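Local coordinates for MutT/nudix family protein (Deinococcus radiodurans, PDB 2W4E) that probably hydrolyses ADP-ribose as a magnesium-dependent Nudix pyrophosphatase, of which this chain is an N-terminally truncated form holding the Nudix domain, at residues 11-16 against 85-90; 67-72 against 133-138. All coordinates share one frame; numbering follows the deposited sequence.

Contact 1: 11-16 against 85-90; sequences LPVTAQ and PLLALG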
loop_
_atom_site.group_PDB
_atom_site.type_symbol
_atom_site.label_atom_id
_atom_site.label_comp_id
_atom_site.label_asym_id
_atom_site.label_seq_id
_atom_site.Cartn_x
_atom_site.Cartn_y
_atom_site.Cartn_z
ATOM N N LEU A 11 -3.385 -10.575 -6.926
ATOM C CA LEU A 11 -2.240 -11.382 -6.544
ATOM C C LEU A 11 -2.542 -12.869 -6.870
ATOM O O LEU A 11 -3.316 -13.502 -6.169
ATOM C CB LEU A 11 -1.942 -11.199 -5.043
ATOM C CG LEU A 11 -0.924 -12.172 -4.400
ATOM C CD1 LEU A 11 0.424 -12.119 -5.186
ATOM C CD2 LEU A 11 -0.763 -11.744 -2.907
ATOM N N PRO A 12 -1.939 -13.426 -7.938
ATOM C CA PRO A 12 -2.293 -14.775 -8.347
ATOM C C PRO A 12 -1.334 -15.778 -7.690
ATOM O O PRO A 12 -0.094 -15.586 -7.736
ATOM C CB PRO A 12 -2.047 -14.736 -9.880
ATOM C CG PRO A 12 -1.572 -13.347 -10.186
ATOM C CD PRO A 12 -0.955 -12.887 -8.890
ATOM N N VAL A 13 -1.881 -16.822 -7.061
ATOM C CA VAL A 13 -1.048 -17.811 -6.368
ATOM C C VAL A 13 -1.421 -19.216 -6.875
ATOM O O VAL A 13 -2.617 -19.580 -6.912
ATOM C CB VAL A 13 -1.190 -17.714 -4.842
ATOM C CG1 VAL A 13 -0.518 -18.913 -4.114
ATOM C CG2 VAL A 13 -0.667 -16.347 -4.286
ATOM N N THR A 14 -0.413 -19.998 -7.242
ATOM C CA THR A 14 -0.649 -21.367 -7.753
ATOM C C THR A 14 -0.928 -22.369 -6.607
ATOM O O THR A 14 -0.715 -22.042 -5.419
ATOM C CB THR A 14 0.569 -21.839 -8.544
ATOM O OG1 THR A 14 1.676 -22.071 -7.639
ATOM C CG2 THR A 14 0.956 -20.789 -9.530
ATOM N N ALA A 15 -1.407 -23.561 -6.961
ATOM C CA ALA A 15 -1.547 -24.689 -6.023
ATOM C C ALA A 15 -0.250 -24.974 -5.281
ATOM O O ALA A 15 -0.276 -25.401 -4.134
ATOM C CB ALA A 15 -2.001 -26.007 -6.787
ATOM N N GLN A 16 0.878 -24.723 -5.936
ATOM C CA GLN A 16 2.204 -24.915 -5.339
ATOM C C GLN A 16 2.670 -23.751 -4.445
ATOM O O GLN A 16 3.777 -23.793 -3.928
ATOM C CB GLN A 16 3.248 -25.102 -6.451
ATOM C CG GLN A 16 3.418 -26.509 -6.967
ATOM C CD GLN A 16 2.162 -27.131 -7.502
ATOM O OE1 GLN A 16 1.572 -26.631 -8.471
ATOM N NE2 GLN A 16 1.760 -28.260 -6.921
ATOM N N PRO A 85 -8.127 -4.676 -4.575
ATOM C CA PRO A 85 -7.231 -5.838 -4.629
ATOM C C PRO A 85 -7.955 -7.169 -4.400
ATOM O O PRO A 85 -8.924 -7.214 -3.617
ATOM C CB PRO A 85 -6.200 -5.552 -3.530
ATOM C CG PRO A 85 -6.926 -4.694 -2.523
ATOM C CD PRO A 85 -8.025 -3.938 -3.311
ATOM N N LEU A 86 -7.551 -8.217 -5.135
ATOM C CA LEU A 86 -8.022 -9.577 -4.860
ATOM C C LEU A 86 -6.865 -10.580 -4.789
ATOM O O LEU A 86 -5.880 -10.497 -5.575
ATOM C CB LEU A 86 -9.100 -10.062 -5.863
ATOM C CG LEU A 86 -10.452 -9.287 -5.829
ATOM C CD1 LEU A 86 -10.450 -8.262 -6.900
ATOM C CD2 LEU A 86 -11.692 -10.211 -5.984
ATOM N N LEU A 87 -7.013 -11.536 -3.885
ATOM C CA LEU A 87 -6.157 -12.720 -3.882
ATOM C C LEU A 87 -6.787 -13.863 -4.727
ATOM O O LEU A 87 -7.903 -14.335 -4.431
ATOM C CB LEU A 87 -5.967 -13.175 -2.457
ATOM C CG LEU A 87 -5.245 -14.509 -2.255
ATOM C CD1 LEU A 87 -3.765 -14.427 -2.803
ATOM C CD2 LEU A 87 -5.247 -14.843 -0.769
ATOM N N ALA A 88 -6.080 -14.301 -5.758
ATOM C CA ALA A 88 -6.534 -15.448 -6.577
ATOM C C ALA A 88 -5.721 -16.721 -6.215
ATOM O O ALA A 88 -4.478 -16.718 -6.218
ATOM C CB ALA A 88 -6.426 -15.107 -8.081
ATOM N N LEU A 89 -6.426 -17.809 -5.894
ATOM C CA LEU A 89 -5.755 -19.050 -5.461
ATOM C C LEU A 89 -5.962 -20.149 -6.483
ATOM O O LEU A 89 -6.837 -20.035 -7.379
ATOM C CB LEU A 89 -6.280 -19.484 -4.073
ATOM C CG LEU A 89 -6.014 -18.297 -3.122
ATOM C CD1 LEU A 89 -7.007 -18.183 -2.011
ATOM C CD2 LEU A 89 -4.548 -18.265 -2.581
ATOM N N GLY A 90 -5.175 -21.214 -6.363
ATOM C CA GLY A 90 -5.334 -22.341 -7.301
ATOM C C GLY A 90 -5.101 -21.958 -8.755
ATOM O O GLY A 90 -5.680 -22.561 -9.661
HETATM O O HOH W 1 -3.541 -22.090 -4.318
#

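Contact 2: 67-72 against 133-138; sequences VPLPGF and WQARGE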
loop_
_atom_site.group_PDB
_atom_site.type_symbol
_atom_site.label_atom_id
_atom_site.label_comp_id
_atom_site.label_asym_id
_atom_site.label_seq_id
_atom_site.Cartn_x
_atom_site.Cartn_y
_atom_site.Cartn_z
ATOM N N VAL A 67 -10.483 -14.265 -3.358
ATOM C CA VAL A 67 -10.684 -13.696 -2.013
ATOM C C VAL A 67 -10.531 -12.164 -2.143
ATOM O O VAL A 67 -9.420 -11.670 -2.428
ATOM C CB VAL A 67 -9.665 -14.237 -0.970
ATOM C CG1 VAL A 67 -9.902 -13.599 0.456
ATOM C CG2 VAL A 67 -9.738 -15.772 -0.871
ATOM N N PRO A 68 -11.648 -11.405 -1.988
ATOM C CA PRO A 68 -11.537 -9.951 -2.118
ATOM C C PRO A 68 -10.825 -9.357 -0.926
ATOM O O PRO A 68 -10.964 -9.841 0.179
ATOM C CB PRO A 68 -13.020 -9.455 -2.152
ATOM C CG PRO A 68 -13.860 -10.668 -2.387
ATOM C CD PRO A 68 -13.046 -11.838 -1.785
ATOM N N LEU A 69 -10.053 -8.305 -1.149
ATOM C CA LEU A 69 -9.293 -7.658 -0.042
ATOM C C LEU A 69 -9.701 -6.194 0.012
ATOM O O LEU A 69 -10.349 -5.725 -0.914
ATOM C CB LEU A 69 -7.806 -7.763 -0.325
ATOM C CG LEU A 69 -7.259 -9.189 -0.284
ATOM C CD1 LEU A 69 -5.859 -9.149 -0.912
ATOM C CD2 LEU A 69 -7.260 -9.770 1.120
ATOM N N PRO A 70 -9.323 -5.450 1.077
ATOM C CA PRO A 70 -9.859 -4.061 1.173
ATOM C C PRO A 70 -9.455 -3.105 0.025
ATOM O O PRO A 70 -8.267 -2.882 -0.190
ATOM C CB PRO A 70 -9.292 -3.546 2.506
ATOM C CG PRO A 70 -9.137 -4.857 3.341
ATOM C CD PRO A 70 -8.736 -5.931 2.346
ATOM N N GLY A 71 -10.435 -2.499 -0.642
ATOM C CA GLY A 71 -10.185 -1.425 -1.620
ATOM C C GLY A 71 -9.426 -0.215 -1.052
ATOM O O GLY A 71 -9.463 0.026 0.162
ATOM N N PHE A 72 -8.699 0.515 -1.895
ATOM C CA PHE A 72 -7.934 1.709 -1.426
ATOM C C PHE A 72 -7.785 2.743 -2.529
ATOM O O PHE A 72 -7.840 2.387 -3.696
ATOM C CB PHE A 72 -6.524 1.355 -0.862
ATOM C CG PHE A 72 -5.591 0.665 -1.866
ATOM C CD1 PHE A 72 -4.615 1.404 -2.549
ATOM C CD2 PHE A 72 -5.642 -0.725 -2.067
ATOM C CE1 PHE A 72 -3.739 0.805 -3.481
ATOM C CE2 PHE A 72 -4.733 -1.358 -3.036
ATOM C CZ PHE A 72 -3.782 -0.585 -3.691
ATOM N N TRP A 133 0.829 -7.186 1.451
ATOM C CA TRP A 133 0.624 -7.096 2.875
ATOM C C TRP A 133 -0.796 -7.531 3.232
ATOM O O TRP A 133 -0.980 -8.300 4.157
ATOM C CB TRP A 133 0.892 -5.681 3.400
ATOM C CG TRP A 133 2.321 -5.382 3.543
ATOM C CD1 TRP A 133 3.061 -4.523 2.778
ATOM C CD2 TRP A 133 3.220 -5.939 4.508
ATOM N NE1 TRP A 133 4.371 -4.504 3.216
ATOM C CE2 TRP A 133 4.501 -5.368 4.270
ATOM C CE3 TRP A 133 3.072 -6.843 5.556
ATOM C CZ2 TRP A 133 5.620 -5.687 5.042
ATOM C CZ3 TRP A 133 4.185 -7.154 6.346
ATOM C CH2 TRP A 133 5.442 -6.559 6.085
ATOM N N GLN A 134 -1.803 -7.020 2.526
ATOM C CA GLN A 134 -3.193 -7.357 2.903
ATOM C C GLN A 134 -3.503 -8.849 2.719
ATOM O O GLN A 134 -4.330 -9.384 3.440
ATOM C CB GLN A 134 -4.197 -6.543 2.058
ATOM C CG GLN A 134 -4.255 -5.016 2.323
ATOM C CD GLN A 134 -5.132 -4.347 1.243
ATOM O OE1 GLN A 134 -5.380 -4.948 0.190
ATOM N NE2 GLN A 134 -5.567 -3.144 1.477
ATOM N N ALA A 135 -2.849 -9.523 1.763
ATOM C CA ALA A 135 -3.100 -10.956 1.526
ATOM C C ALA A 135 -2.363 -11.895 2.508
ATOM O O ALA A 135 -2.624 -13.094 2.551
ATOM C CB ALA A 135 -2.681 -11.316 0.085
ATOM N N ARG A 136 -1.425 -11.341 3.266
ATOM C CA ARG A 136 -0.442 -12.167 4.014
ATOM C C ARG A 136 -1.104 -13.044 5.073
ATOM O O ARG A 136 -0.754 -14.214 5.202
ATOM C CB ARG A 136 0.631 -11.263 4.649
ATOM C CG ARG A 136 1.783 -12.024 5.287
ATOM C CD ARG A 136 2.832 -11.042 5.858
ATOM N NE ARG A 136 4.056 -11.809 6.092
ATOM C CZ ARG A 136 5.285 -11.323 6.171
ATOM N NH1 ARG A 136 5.526 -10.015 6.040
ATOM N NH2 ARG A 136 6.291 -12.158 6.402
ATOM N N GLY A 137 -2.069 -12.483 5.807
ATOM C CA GLY A 137 -2.799 -13.239 6.861
ATOM C C GLY A 137 -3.496 -14.458 6.261
ATOM O O GLY A 137 -3.313 -15.603 6.736
ATOM N N GLU A 138 -4.272 -14.223 5.206
ATOM C CA GLU A 138 -4.892 -15.326 4.421
ATOM C C GLU A 138 -3.907 -16.420 3.966
ATOM O O GLU A 138 -4.174 -17.613 4.116
ATOM C CB GLU A 138 -5.646 -14.737 3.217
ATOM C CG GLU A 138 -6.579 -15.671 2.515
ATOM C CD GLU A 138 -7.817 -16.107 3.348
ATOM O OE1 GLU A 138 -8.540 -15.268 3.932
ATOM O OE2 GLU A 138 -8.071 -17.317 3.400
#

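Contact 1: 11-16 against 85-90
Leu11 and Val13 bury the most surface where strand 11-14 runs beside strand 85-89, their axes 4.7 Å apart and inclined by 15°, both chains heading the same way. Leu11 grips the partner strand at both its backbone ends. Its N gives a hydrogen bond of 2.8 Å to Leu86 O, almost along the C=O axis, and its O receives Ala88 N at 2.9 Å, with the donor above the carbonyl plane. Val13 N then reaches Ala88 O at 2.7 Å. Leu11 thus bonds to two residues across the gap, Leu86 and Ala88, as in parallel pairing. Pro12 between them fits because its hydrogen-free nitrogen faces away from this partner; its carbonyl serves Val20 on the other flank.

The side chain of Leu11, with CG anti to the backbone N (chi1 169°), lies alongside that of Leu87, which has the same two torsion wells and points the same way. Leu87 CD1 touches Leu11 CG at 4.0 Å and meets Val13 CG2 at 3.9 Å, the valine crossing it obliquely. Branched aliphatic groups suit this face, which Leu132 and Ala135 of helix 126-141 cover above Leu11. On the face of Pro12 and Ala88, the small methyl of Ala88 packs beside Trp66 and Ile10.

At the far end Gly90 turns the chain with a positive phi of 61°, a conformation easy for a residue without a side chain. Its N bonds a water at 2.8 Å, and the same water binds Thr14 O weakly, linking the two chains where the direct backbone bonds stop. Paired parallel strands with a helix packed over their leucines belong to the mixed sheet at the heart of the alpha/beta/alpha sandwich of the Nudix fold.

Contact 2: 67-72 against 133-138
Gln134 slides past the ring of Pro70 in the opposite direction, its amide carbon CD 4.1 Å from Pro70 CD. With CG beside the backbone N (chi1 -69°) and an extended chain beyond it, the side chain leaves the helix and brings NE2 to Pro70 O, a hydrogen bond of 3.2 Å. The donor lies in the carbonyl plane on a lone pair, but the N-H is bent, at 138°. The proline ring gives the glutamine an apolar surface to slide along, and its oxygen, approached from the side, also lies in plane at the edge of the Phe72 ring.

Leu69 fills the step alongside: CD1 rests on Ala135 CB at 4.0 Å, and CD2 comes to Gln134 O at 3.8 Å. A methyl at 135 lets the leucine come close. One helical turn on from Gln134, Glu138 OE1 meets Val67 CG1 tip to tip, its carboxylate held by salt bridges to Arg141 and Arg142. An alanine at Gln134 would remove the hydrogen bond to Pro70 O and the packing on the Pro70 ring, and would probably loosen the loop against the helix. A second subunit packs on Pro70 and Gln134. One bent hydrogen bond is thus likely to orient the loop, while most of the contact is apolar.

How the contacts relate
Contact 1 is the more deeply buried of the two, a strand-to-strand pairing held by regular backbone bonds and by aliphatic groups. Contact 2 is only partly buried, joins an edge segment to a helix, and combines one amide-to-carbonyl hydrogen bond with leucine and proline packing. They meet through strand 82-93, which pairs in parallel with strand 6-14 and antiparallel with strand 65-68: Val67 N probably bonds to Leu87 O, and Leu69 N to Pro85 O. Helix 126-141 also spans both, since Ala135 touches Leu11 as well as Leu69, and Pro85 packs on Gln134. Sheet interior thus gives way to a mixed polar and apolar border beside the second subunit.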